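Local structure of uncharacterized protein (Bordetella bronchiseptica, 4XG0) at residues A[373-378]-A[400-405]; A[197-202]-A[220-225]; A[354-359]-A[411-416]; A[117-122]-A[177-182]; A[139-142]-A[148-151]. The protein is formally uncharacterized but belongs to the DUF1537 family of kinases in acid-sugar catabolism, and so probably phosphorylates an acid sugar using a nucleotide. One frame throughout, in Å; residues are numbered along the deposited sequence. Where two conformers were deposited one is given.

Contact 1 of 5, residues A[373-378]-A[400-405]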
# COMPACT_ATOMS: atom_id res chain seq x y z
N SER A 373 9.26 0.98 -26.82
CA SER A 373 8.88 2.11 -27.68
C SER A 373 8.48 3.32 -26.83
O SER A 373 8.65 4.48 -27.21
CB SER A 373 7.72 1.71 -28.57
OG SER A 373 6.62 1.26 -27.80
N GLY A 374 7.95 3.05 -25.65
CA GLY A 374 7.36 4.11 -24.86
C GLY A 374 6.79 3.53 -23.59
O GLY A 374 7.12 2.40 -23.25
N ILE A 375 5.97 4.32 -22.90
CA ILE A 375 5.48 3.98 -21.56
C ILE A 375 3.98 4.20 -21.56
O ILE A 375 3.47 5.27 -21.89
CB ILE A 375 6.11 4.90 -20.49
CG1 ILE A 375 7.63 4.75 -20.49
CG2 ILE A 375 5.53 4.62 -19.11
CD1 ILE A 375 8.36 5.72 -19.54
N ALA A 376 3.23 3.17 -21.20
CA ALA A 376 1.81 3.40 -21.06
C ALA A 376 1.56 3.94 -19.67
O ALA A 376 1.84 3.27 -18.68
CB ALA A 376 1.03 2.09 -21.29
N LEU A 377 1.04 5.15 -19.58
CA LEU A 377 0.99 5.81 -18.29
C LEU A 377 -0.12 5.29 -17.42
O LEU A 377 -1.23 4.99 -17.88
CB LEU A 377 0.82 7.32 -18.46
CG LEU A 377 2.09 8.15 -18.61
CD1 LEU A 377 1.76 9.60 -18.51
CD2 LEU A 377 3.12 7.77 -17.54
N VAL A 378 0.18 5.27 -16.13
CA VAL A 378 -0.73 4.75 -15.14
C VAL A 378 -1.06 5.82 -14.14
O VAL A 378 -2.24 6.08 -13.89
CB VAL A 378 -0.07 3.55 -14.48
CG1 VAL A 378 -0.85 3.10 -13.32
CG2 VAL A 378 0.05 2.44 -15.54
N VAL A 400 7.55 1.10 -14.73
CA VAL A 400 8.68 2.00 -14.88
C VAL A 400 8.32 3.38 -14.34
O VAL A 400 7.17 3.83 -14.43
CB VAL A 400 9.12 2.12 -16.39
CG1 VAL A 400 7.94 2.51 -17.28
CG2 VAL A 400 10.27 3.09 -16.55
N VAL A 401 9.33 4.03 -13.76
CA VAL A 401 9.25 5.40 -13.30
C VAL A 401 10.44 6.11 -13.89
O VAL A 401 11.57 5.60 -13.86
CB VAL A 401 9.35 5.50 -11.75
CG1 VAL A 401 9.59 6.93 -11.29
CG2 VAL A 401 8.12 4.91 -11.09
N THR A 402 10.21 7.29 -14.43
CA THR A 402 11.30 8.07 -14.95
C THR A 402 11.32 9.44 -14.25
O THR A 402 10.30 9.94 -13.74
CB THR A 402 11.20 8.21 -16.48
OG1 THR A 402 9.86 8.60 -16.81
CG2 THR A 402 11.49 6.87 -17.15
N LYS A 403 12.50 10.05 -14.22
CA LYS A 403 12.65 11.31 -13.50
C LYS A 403 13.85 12.06 -14.02
O LYS A 403 14.88 11.46 -14.30
CB LYS A 403 12.83 11.05 -11.99
CG LYS A 403 12.93 12.29 -11.14
CD LYS A 403 13.19 11.96 -9.66
CE LYS A 403 14.65 11.57 -9.39
NZ LYS A 403 15.59 12.73 -9.62
N ALA A 404 13.73 13.38 -14.12
CA ALA A 404 14.89 14.17 -14.48
C ALA A 404 15.88 14.14 -13.31
O ALA A 404 15.48 14.03 -12.14
CB ALA A 404 14.48 15.56 -14.83
N GLY A 405 17.16 14.24 -13.63
CA GLY A 405 18.22 14.02 -12.68
C GLY A 405 18.20 15.03 -11.55
O GLY A 405 18.49 14.68 -10.42

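Contact 2 of 5, residues A[197-202]-A[220-225]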
# COMPACT_ATOMS: atom_id res chain seq x y z
N ALA A 197 6.99 -5.55 11.60
CA ALA A 197 7.05 -6.94 12.02
C ALA A 197 6.94 -7.08 13.54
O ALA A 197 6.32 -8.02 14.05
CB ALA A 197 8.33 -7.60 11.50
N GLU A 198 7.57 -6.15 14.26
CA GLU A 198 7.52 -6.16 15.71
C GLU A 198 6.09 -5.87 16.16
O GLU A 198 5.55 -6.56 17.02
CB GLU A 198 8.51 -5.13 16.28
CG GLU A 198 9.97 -5.61 16.25
CD GLU A 198 10.99 -4.48 16.44
OE1 GLU A 198 10.70 -3.33 16.07
OE2 GLU A 198 12.09 -4.75 16.96
N LEU A 199 5.48 -4.87 15.53
CA LEU A 199 4.09 -4.51 15.85
C LEU A 199 3.14 -5.67 15.55
O LEU A 199 2.19 -5.91 16.30
CB LEU A 199 3.67 -3.29 15.07
CG LEU A 199 2.21 -2.85 15.27
CD1 LEU A 199 1.92 -2.67 16.75
CD2 LEU A 199 1.93 -1.58 14.52
N ALA A 200 3.39 -6.39 14.47
CA ALA A 200 2.54 -7.51 14.08
C ALA A 200 2.54 -8.61 15.14
O ALA A 200 1.49 -9.18 15.47
CB ALA A 200 2.99 -8.07 12.71
N ARG A 201 3.72 -8.92 15.69
CA ARG A 201 3.82 -9.90 16.76
C ARG A 201 2.91 -9.53 17.92
O ARG A 201 2.18 -10.37 18.43
CB ARG A 201 5.27 -10.00 17.25
CG ARG A 201 6.08 -11.12 16.59
CD ARG A 201 7.59 -10.92 16.75
NE ARG A 201 8.33 -11.35 15.56
CZ ARG A 201 9.27 -10.65 14.94
NH1 ARG A 201 9.87 -11.15 13.86
NH2 ARG A 201 9.64 -9.45 15.38
N ARG A 202 2.95 -8.27 18.34
CA ARG A 202 2.16 -7.83 19.49
C ARG A 202 0.64 -7.85 19.22
O ARG A 202 -0.15 -8.07 20.14
CB ARG A 202 2.61 -6.45 19.96
CG ARG A 202 4.08 -6.40 20.36
CD ARG A 202 4.38 -5.22 21.26
NE ARG A 202 4.29 -3.92 20.58
CZ ARG A 202 3.57 -2.89 20.99
NH1 ARG A 202 3.59 -1.76 20.30
NH2 ARG A 202 2.83 -2.96 22.09
N VAL A 220 -0.68 5.09 10.98
CA VAL A 220 -1.66 4.28 10.25
C VAL A 220 -0.95 3.37 9.24
O VAL A 220 -1.31 2.18 9.08
CB VAL A 220 -2.71 5.13 9.57
CG1 VAL A 220 -3.69 4.24 8.82
CG2 VAL A 220 -3.49 5.95 10.63
N GLN A 221 0.07 3.90 8.57
CA GLN A 221 0.79 3.08 7.59
C GLN A 221 1.54 1.92 8.25
O GLN A 221 1.56 0.77 7.71
CB GLN A 221 1.78 3.93 6.78
CG GLN A 221 2.67 3.13 5.80
CD GLN A 221 3.65 4.02 5.09
OE1 GLN A 221 4.58 4.56 5.71
NE2 GLN A 221 3.46 4.19 3.78
N ARG A 222 2.17 2.20 9.39
CA ARG A 222 2.86 1.16 10.16
C ARG A 222 1.87 0.08 10.53
O ARG A 222 2.19 -1.11 10.48
CB ARG A 222 3.50 1.73 11.44
CG ARG A 222 4.25 0.73 12.27
CD ARG A 222 4.98 1.38 13.47
NE ARG A 222 5.60 2.65 13.08
CZ ARG A 222 5.27 3.85 13.55
NH1 ARG A 222 4.32 4.01 14.48
NH2 ARG A 222 5.92 4.92 13.10
N LEU A 223 0.68 0.48 10.96
CA LEU A 223 -0.34 -0.49 11.36
C LEU A 223 -0.79 -1.29 10.15
O LEU A 223 -0.94 -2.50 10.24
CB LEU A 223 -1.56 0.21 12.03
CG LEU A 223 -2.79 -0.66 12.32
CD1 LEU A 223 -2.44 -1.82 13.19
CD2 LEU A 223 -3.89 0.13 12.98
N ALA A 224 -1.00 -0.63 9.02
CA ALA A 224 -1.40 -1.31 7.79
C ALA A 224 -0.34 -2.35 7.38
O ALA A 224 -0.67 -3.47 7.01
CB ALA A 224 -1.61 -0.32 6.67
N ARG A 225 0.94 -1.99 7.47
CA ARG A 225 2.01 -2.93 7.18
C ARG A 225 2.00 -4.15 8.12
O ARG A 225 2.18 -5.29 7.67
CB ARG A 225 3.36 -2.23 7.22
CG ARG A 225 3.49 -1.23 6.08
CD ARG A 225 4.82 -0.48 6.08
NE ARG A 225 4.98 0.22 4.81
CZ ARG A 225 5.89 1.16 4.55
NH1 ARG A 225 6.75 1.57 5.48
NH2 ARG A 225 5.93 1.71 3.33

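Contact 3 of 5, residues A[354-359]-A[411-416]. With SO4 (sulfate ion), chain E.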
# COMPACT_ATOMS: atom_id res chain seq x y z
N GLY A 354 9.92 -3.76 -11.15
CA GLY A 354 9.90 -2.53 -11.93
C GLY A 354 11.27 -1.89 -11.98
O GLY A 354 12.22 -2.38 -11.34
N VAL A 355 11.37 -0.81 -12.74
CA VAL A 355 12.58 -0.03 -12.89
C VAL A 355 12.28 1.43 -12.65
O VAL A 355 11.23 1.94 -13.03
CB VAL A 355 13.17 -0.17 -14.30
CG1 VAL A 355 14.49 0.63 -14.42
CG2 VAL A 355 13.39 -1.60 -14.61
N VAL A 356 13.22 2.09 -11.99
CA VAL A 356 13.18 3.53 -11.81
C VAL A 356 14.46 4.08 -12.45
O VAL A 356 15.57 3.56 -12.24
CB VAL A 356 13.18 3.91 -10.30
CG1 VAL A 356 13.17 5.40 -10.15
CG2 VAL A 356 12.01 3.30 -9.58
N ALA A 357 14.33 5.10 -13.29
CA ALA A 357 15.51 5.61 -13.99
C ALA A 357 15.57 7.11 -13.88
O ALA A 357 14.59 7.83 -14.13
CB ALA A 357 15.51 5.17 -15.48
N THR A 358 16.74 7.60 -13.48
CA THR A 358 17.01 9.03 -13.46
C THR A 358 18.49 9.28 -13.81
O THR A 358 19.35 8.47 -13.49
CB THR A 358 16.67 9.63 -12.07
OG1 THR A 358 16.62 11.06 -12.14
CG2 THR A 358 17.70 9.26 -11.03
N GLY A 359 18.79 10.34 -14.57
CA GLY A 359 17.80 11.18 -15.20
C GLY A 359 17.47 10.72 -16.62
O GLY A 359 17.41 9.50 -16.88
N ASP A 411 14.20 11.90 -0.65
CA ASP A 411 13.58 10.56 -0.54
C ASP A 411 12.85 10.11 -1.81
O ASP A 411 12.21 9.06 -1.80
CB ASP A 411 12.62 10.49 0.66
CG ASP A 411 11.35 11.32 0.46
OD1 ASP A 411 11.29 12.08 -0.54
OD2 ASP A 411 10.46 11.29 1.36
N VAL A 412 13.03 10.81 -2.92
CA VAL A 412 12.18 10.55 -4.09
C VAL A 412 12.40 9.19 -4.73
O VAL A 412 11.45 8.60 -5.25
CB VAL A 412 12.26 11.65 -5.15
CG1 VAL A 412 13.58 11.62 -5.88
CG2 VAL A 412 11.10 11.49 -6.15
N LEU A 413 13.62 8.64 -4.69
CA LEU A 413 13.82 7.31 -5.30
C LEU A 413 13.26 6.22 -4.39
O LEU A 413 12.76 5.19 -4.87
CB LEU A 413 15.28 7.06 -5.64
CG LEU A 413 15.93 8.03 -6.63
CD1 LEU A 413 17.42 7.77 -6.75
CD2 LEU A 413 15.29 7.93 -7.98
N ILE A 414 13.35 6.43 -3.08
CA ILE A 414 12.74 5.53 -2.12
C ILE A 414 11.23 5.49 -2.37
O ILE A 414 10.61 4.41 -2.50
CB ILE A 414 13.04 5.99 -0.68
CG1 ILE A 414 14.53 5.84 -0.40
CG2 ILE A 414 12.24 5.19 0.32
CD1 ILE A 414 14.98 6.58 0.85
N ARG A 415 10.65 6.67 -2.47
CA ARG A 415 9.22 6.80 -2.75
C ARG A 415 8.83 6.14 -4.08
O ARG A 415 7.78 5.54 -4.17
CB ARG A 415 8.80 8.26 -2.74
CG ARG A 415 8.84 8.91 -1.35
CD ARG A 415 8.33 10.38 -1.40
NE ARG A 415 6.92 10.46 -1.81
CZ ARG A 415 6.31 11.56 -2.25
NH1 ARG A 415 6.97 12.70 -2.38
NH2 ARG A 415 5.02 11.51 -2.59
N ALA A 416 9.66 6.32 -5.11
CA ALA A 416 9.43 5.71 -6.44
C ALA A 416 9.39 4.22 -6.39
O ALA A 416 8.45 3.61 -6.92
CB ALA A 416 10.49 6.16 -7.41
S SO4 E . 3.95 15.21 -2.74
O1 SO4 E . 3.73 14.78 -1.35
O2 SO4 E . 3.56 14.13 -3.65
O3 SO4 E . 3.15 16.41 -3.03
O4 SO4 E . 5.37 15.51 -2.94

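Contact 4 of 5, residues A[117-122]-A[177-182]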
# COMPACT_ATOMS: atom_id res chain seq x y z
N GLY A 117 -22.71 3.97 15.49
CA GLY A 117 -23.22 2.70 15.02
C GLY A 117 -23.30 1.66 16.12
O GLY A 117 -22.96 1.94 17.28
N ALA A 118 -23.75 0.45 15.76
CA ALA A 118 -23.71 -0.72 16.63
C ALA A 118 -22.30 -1.31 16.61
O ALA A 118 -22.07 -2.42 16.11
CB ALA A 118 -24.73 -1.75 16.17
N PHE A 119 -21.38 -0.55 17.19
CA PHE A 119 -19.97 -0.73 16.93
C PHE A 119 -19.47 -2.12 17.30
O PHE A 119 -18.90 -2.82 16.44
CB PHE A 119 -19.19 0.36 17.69
CG PHE A 119 -17.85 0.65 17.14
CD1 PHE A 119 -17.69 1.41 16.00
CD2 PHE A 119 -16.71 0.21 17.80
CE1 PHE A 119 -16.41 1.69 15.53
CE2 PHE A 119 -15.45 0.48 17.32
CZ PHE A 119 -15.31 1.22 16.21
N LYS A 120 -19.69 -2.52 18.55
CA LYS A 120 -19.22 -3.81 19.01
C LYS A 120 -19.98 -4.92 18.35
O LYS A 120 -19.41 -5.94 18.01
CB LYS A 120 -19.36 -3.94 20.56
CG LYS A 120 -18.84 -5.27 21.07
CD LYS A 120 -19.15 -5.41 22.63
CE LYS A 120 -19.00 -6.83 23.13
NZ LYS A 120 -17.63 -7.36 22.93
N ALA A 121 -21.28 -4.73 18.16
CA ALA A 121 -22.12 -5.82 17.66
C ALA A 121 -21.65 -6.24 16.27
O ALA A 121 -21.52 -7.42 15.97
CB ALA A 121 -23.61 -5.39 17.64
N GLU A 122 -21.35 -5.24 15.44
CA GLU A 122 -20.99 -5.50 14.03
C GLU A 122 -19.59 -6.09 13.97
O GLU A 122 -19.34 -7.00 13.18
CB GLU A 122 -21.09 -4.23 13.17
CG GLU A 122 -22.51 -3.70 12.96
CD GLU A 122 -22.57 -2.67 11.84
OE1 GLU A 122 -21.57 -2.56 11.11
OE2 GLU A 122 -23.61 -1.98 11.67
N SER A 177 -15.94 6.72 24.53
CA SER A 177 -14.85 7.16 23.64
C SER A 177 -13.68 6.18 23.71
O SER A 177 -12.85 6.14 22.83
CB SER A 177 -14.31 8.52 24.12
OG SER A 177 -15.32 9.52 24.19
N HIS A 178 -13.60 5.42 24.81
CA HIS A 178 -12.47 4.55 25.04
C HIS A 178 -12.77 3.22 24.38
O HIS A 178 -13.59 2.43 24.89
CB HIS A 178 -12.22 4.38 26.56
CG HIS A 178 -10.94 3.67 26.88
ND1 HIS A 178 -10.90 2.46 27.52
CD2 HIS A 178 -9.66 3.98 26.55
CE1 HIS A 178 -9.63 2.07 27.64
NE2 HIS A 178 -8.87 2.98 27.05
N ILE A 179 -12.17 2.99 23.21
CA ILE A 179 -12.65 1.91 22.36
C ILE A 179 -12.47 0.55 23.05
O ILE A 179 -13.35 -0.30 22.96
CB ILE A 179 -12.01 1.95 20.95
CG1 ILE A 179 -12.20 3.35 20.35
CG2 ILE A 179 -12.65 0.88 20.09
CD1 ILE A 179 -11.39 3.62 19.09
N PRO A 180 -11.38 0.37 23.81
CA PRO A 180 -11.18 -0.91 24.52
C PRO A 180 -12.30 -1.20 25.53
O PRO A 180 -12.68 -2.36 25.73
CB PRO A 180 -9.82 -0.73 25.19
CG PRO A 180 -9.11 0.31 24.35
CD PRO A 180 -10.19 1.24 23.88
N THR A 181 -12.83 -0.17 26.17
CA THR A 181 -13.98 -0.32 27.05
C THR A 181 -15.24 -0.64 26.23
O THR A 181 -15.99 -1.57 26.55
CB THR A 181 -14.16 0.94 27.87
OG1 THR A 181 -13.03 1.12 28.71
CG2 THR A 181 -15.41 0.85 28.75
N LEU A 182 -15.44 0.10 25.14
CA LEU A 182 -16.59 -0.10 24.24
C LEU A 182 -16.64 -1.55 23.77
O LEU A 182 -17.71 -2.17 23.76
CB LEU A 182 -16.52 0.86 23.05
CG LEU A 182 -17.64 0.89 22.01
CD1 LEU A 182 -18.98 1.20 22.64
CD2 LEU A 182 -17.28 1.91 20.93

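Contact 5 of 5, residues A[139-142]-A[148-151]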
# COMPACT_ATOMS: atom_id res chain seq x y z
N CYS A 139 -8.88 0.33 14.50
CA CYS A 139 -8.27 1.66 14.56
C CYS A 139 -9.01 2.64 13.63
O CYS A 139 -8.68 2.77 12.45
CB CYS A 139 -6.81 1.58 14.16
SG CYS A 139 -6.01 3.22 14.09
N PRO A 140 -9.97 3.37 14.18
CA PRO A 140 -10.79 4.20 13.29
C PRO A 140 -10.18 5.59 13.00
O PRO A 140 -10.86 6.50 12.50
CB PRO A 140 -12.12 4.32 14.05
CG PRO A 140 -12.11 3.20 15.03
CD PRO A 140 -10.67 3.12 15.44
N ALA A 141 -8.93 5.77 13.35
CA ALA A 141 -8.26 7.07 13.11
C ALA A 141 -8.36 7.53 11.67
O ALA A 141 -8.30 6.72 10.73
CB ALA A 141 -6.80 6.99 13.48
N PHE A 142 -8.44 8.85 11.51
CA PHE A 142 -8.44 9.46 10.18
C PHE A 142 -7.72 10.77 10.35
O PHE A 142 -8.32 11.82 10.53
CB PHE A 142 -9.88 9.67 9.71
CG PHE A 142 -10.04 9.79 8.21
CD1 PHE A 142 -8.94 9.96 7.41
CD2 PHE A 142 -11.29 9.73 7.65
CE1 PHE A 142 -9.08 10.04 6.01
CE2 PHE A 142 -11.43 9.81 6.25
CZ PHE A 142 -10.34 9.96 5.46
N THR A 148 -8.00 10.73 15.80
CA THR A 148 -6.84 9.97 16.21
C THR A 148 -7.29 9.02 17.31
O THR A 148 -8.37 9.19 17.86
CB THR A 148 -5.71 10.87 16.71
OG1 THR A 148 -6.15 11.69 17.83
CG2 THR A 148 -5.24 11.78 15.58
N VAL A 149 -6.48 8.00 17.57
CA VAL A 149 -6.73 7.05 18.65
C VAL A 149 -5.56 7.17 19.61
O VAL A 149 -4.38 6.92 19.24
CB VAL A 149 -6.90 5.61 18.13
CG1 VAL A 149 -6.99 4.63 19.30
CG2 VAL A 149 -8.17 5.50 17.24
N ARG A 150 -5.88 7.58 20.83
CA ARG A 150 -4.90 7.91 21.87
C ARG A 150 -5.15 7.11 23.14
O ARG A 150 -6.16 7.31 23.81
CB ARG A 150 -4.98 9.39 22.22
CG ARG A 150 -4.77 10.28 21.01
CD ARG A 150 -4.59 11.74 21.42
NE ARG A 150 -4.80 12.61 20.28
CZ ARG A 150 -4.58 13.93 20.27
NH1 ARG A 150 -4.79 14.60 19.15
NH2 ARG A 150 -4.17 14.56 21.37
N GLN A 151 -4.22 6.21 23.47
CA GLN A 151 -4.40 5.26 24.56
C GLN A 151 -5.80 4.61 24.45
O GLN A 151 -6.52 4.41 25.46
CB GLN A 151 -4.17 5.93 25.92
CG GLN A 151 -2.74 6.50 26.03
CD GLN A 151 -2.31 6.81 27.44
OE1 GLN A 151 -2.88 7.67 28.10
NE2 GLN A 151 -1.29 6.12 27.89

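Contact 1 of 5, residues A[373-378]-A[400-405]
At the edge of the mixed sheet in the C-terminal domain, Ile375 of strand 374-380 leans over to meet Val400 and Thr402 of strand 399-403, two places further in. Three of its side-chain carbons gather round a single methyl. CG2 lies 3.7 Å from Val400 CG1, and CG1 and CD1 of the isoleucine are each 3.9 Å from that same carbon. Val400 offers this methyl because its chi1 of 53° sets CG1 between the backbone N and the carbonyl carbon. Beyond it, the extended end of Ile375 runs tip to tip into Thr402, CD1 to CG2 at 4.1 Å. Strand 385-391 fills the place between the two strands and is antiparallel to both. It bonds to Val400 through Gly388 and to Ala376 through Thr389, so the two segments meet through side chains rather than through backbone pairing. Helix 360-369 lies over this face of the sheet, with Leu367 on Ile375 and Ala363 on Thr402, while Val401 turns to the other face and packs on helix 412-421. Further along, Lys403 NZ bonds to Ala404 O at 2.8 Å, and Phe407 O and Gln273 OE1 also bind this ammonium group.

Contact 2 of 5, residues A[197-202]-A[220-225]
Leu199 of helix 196-205 carries the apolar part of this contact, pushing one methyl against helix 217-230. Its CD2 sits 4.0 Å from Arg222 CG and 4.0 Å from Leu223 CA, touching the arginine where its chain is still aliphatic and the leucine at the backbone itself. The Leu199 and Arg222 side chains cross at about a right angle. Leu223 adds less from its own branch: its CB points away from helix 196-205, and the nearest approach is CD1 to Leu199 CD2 at 4.6 Å. Its end packs instead on Val137 and Cys139 of strand 135-139. Leu199 and Ala200 also rest on Ala226, one turn further along.

Polar interactions lie round the margin and within each helix. The chain of Arg222 bends at chi3 (-42°), and its NH1 makes a salt bridge to Asp219 OD1. Arg202 NH1 pairs with Glu194 OE1 and Ala189 O, and Glu198 OE1 takes the amide of Thr195, partners that all precede helix 196-205. The guanidinium of Arg225 lies with one face over Gln221 CD, 3.6 Å above the plane.

Backbone bonds such as Ala224 N to Val220 O, 2.8 Å, keep the helices regular. The two are successive connections of an alpha/beta domain: helix 196-205 joins the neighbouring parallel strands 186-188 and 209-212, and helix 217-230 leads on from 209-212 to 234-238, passing strand 135-139, in consecutive beta-alpha-beta crossovers.

Contact 3 of 5, residues A[354-359]-A[411-416]
Val356 points its CB from strand 354-358 toward helix 412-421, and the branch there divides the work. CG1, anti to the backbone N, touches two residues of the helix: Ala416 CB at 3.9 Å and Leu413 CD2 at 4.0 Å. CG2, on the backbone N side, meets Ala416 CB at 3.9 Å, so the alanine methyl is held against both tips of the valine. Leu413 comes in obliquely, and its CD2 also reaches Thr358 CG2 at 4.1 Å, bridging two residues that face the helix from the same side of the strand. Thr358 can give its methyl to this packing because chi1 (-166°) swings OG1 away to a hydrogen bond with Lys403 O. The peptide after Thr358 is cis, and Gly359 then takes the N-cap position of helix 360-369.

Arg415 belongs to the outer side of the helix. Its NH2 bonds to O2 of a sulfate at 3.2 Å, the oxygen lying at the edge of the guanidinium in its plane, and its NH1 reaches O4 at 3.3 Å along a nearly straight line (166°). Thr382 OG1 also holds this ion, which probably came from the crystallisation liquor.

The axes of the short segments 354-358 and 412-416 run close to antiparallel, 157° apart and 9.6 Å from each other. Helix 412-421 covers one face of the sheet: Val401 of strand 399-403 packs on Val356 and Ala416, Val263 of strand 259-263 touches Thr358 and Leu413, and helix 268-279 flanks it through Gln273 and Leu277.

Contact 4 of 5, residues A[117-122]-A[177-182]
Two helix starts meet in the sugar-binding N-terminal domain, where Phe119 at the head of helix 119-130 packs on Ile179 and Leu182 of the short helix 179-183. Helix 119-130 belongs to a beta-alpha-beta crossover, leading from strand 106-110 to strand 135-139 of the large parallel sheet. With CG anti to the backbone N (chi1 -158°), the phenyl ring extends toward the other helix. Leu182 CD2 presses on its near side, 3.6 Å from CD2 of the phenylalanine and 4.0 Å from its CG, the two side chains crossing at about a right angle. Further out along the ring, CE2 meets Ile179 CG2 at 4.0 Å; both methyls approach the ring obliquely. Pro140 lies against Phe119 and Ile179 alike, which ties this pair to the loop after strand 135-139.

Lys120 runs beside the apolar group. Its CD passes 3.7 Å from Leu182 O, and a bend at the last torsion brings NZ to a hydrogen bond with Leu183 O and a salt bridge with Asp124. Ahead of Phe119 the chain makes an inverse gamma turn centred on Ala118, which is the N-cap residue of its helix.

On the far side of helix 179-183, His178 in the N-cap position is fixed in its rotation. NE2 bonds to Gln187 OE1, Pro180 CD sits 3.7 Å above the centre of one imidazole face, and ND1 shares a nearly straight hydrogen bond of 2.8 Å with Thr181 OG1, the hydroxyl lying in the ring plane.

Contact 5 of 5, residues A[139-142]-A[148-151]
Ala141 and Thr148 bring their CA atoms within 4.5 Å as the chain leaves strand 135-139, turns at Pro140 and passes beside the beginning of strand 147-150. The backbones bond to other partners: Cys139 to Val237, Thr148 to Tyr155 and Val149 to Ala214. What joins the two segments is apolar packing, with Val149 the main side chain. With CG1 anti to the backbone N (chi1 173°), CG2 falls anti to the carbonyl carbon, enters the bend of the chain and touches three consecutive residues. Pro140 CD lies 3.9 Å from it, Ala141 N 4.0 Å, and Cys139 SG, more loosely, 4.4 Å. Ala141 turns its own methyl to the neighbouring backbone, CB to Thr148 CA at 4.0 Å. Thr148 points its side chain the other way, where OG1 accepts a hydrogen bond from Arg150 NE at 2.9 Å (165°), close to the guanidinium plane. That bond joins alternate residues on one side of the strand. Pro140 O is held by Ser239 OG, just past strand 234-238. Here the chain passes from the C-terminal end of a central parallel strand into a small antiparallel sheet, 147-150, 153-156 and 159-160, inserted in the chain between strands 135-139 and 186-188 of the parallel sheet.

In the fold
Along the chain, contact 5 is nested inside the loop closed by contact 4; contact 2 follows, and contact 1 lies inside the loop closed by contact 3. Contacts 2, 4 and 5 belong to the sugar-binding N-terminal domain, round its parallel sheet. Contact 5 touches both of the others, its centre 13 Å from that of contact 4 and 14 Å from that of contact 2. Contacts 1 and 3, centres 11 Å apart, share the mixed sheet of the nucleotide-binding domain, where strands 354-358 and 399-403 are neighbours. Between contacts 1 and 4 the centres lie 47 Å apart, a spacing that reflects the two domains, named for sugar and nucleotide binding.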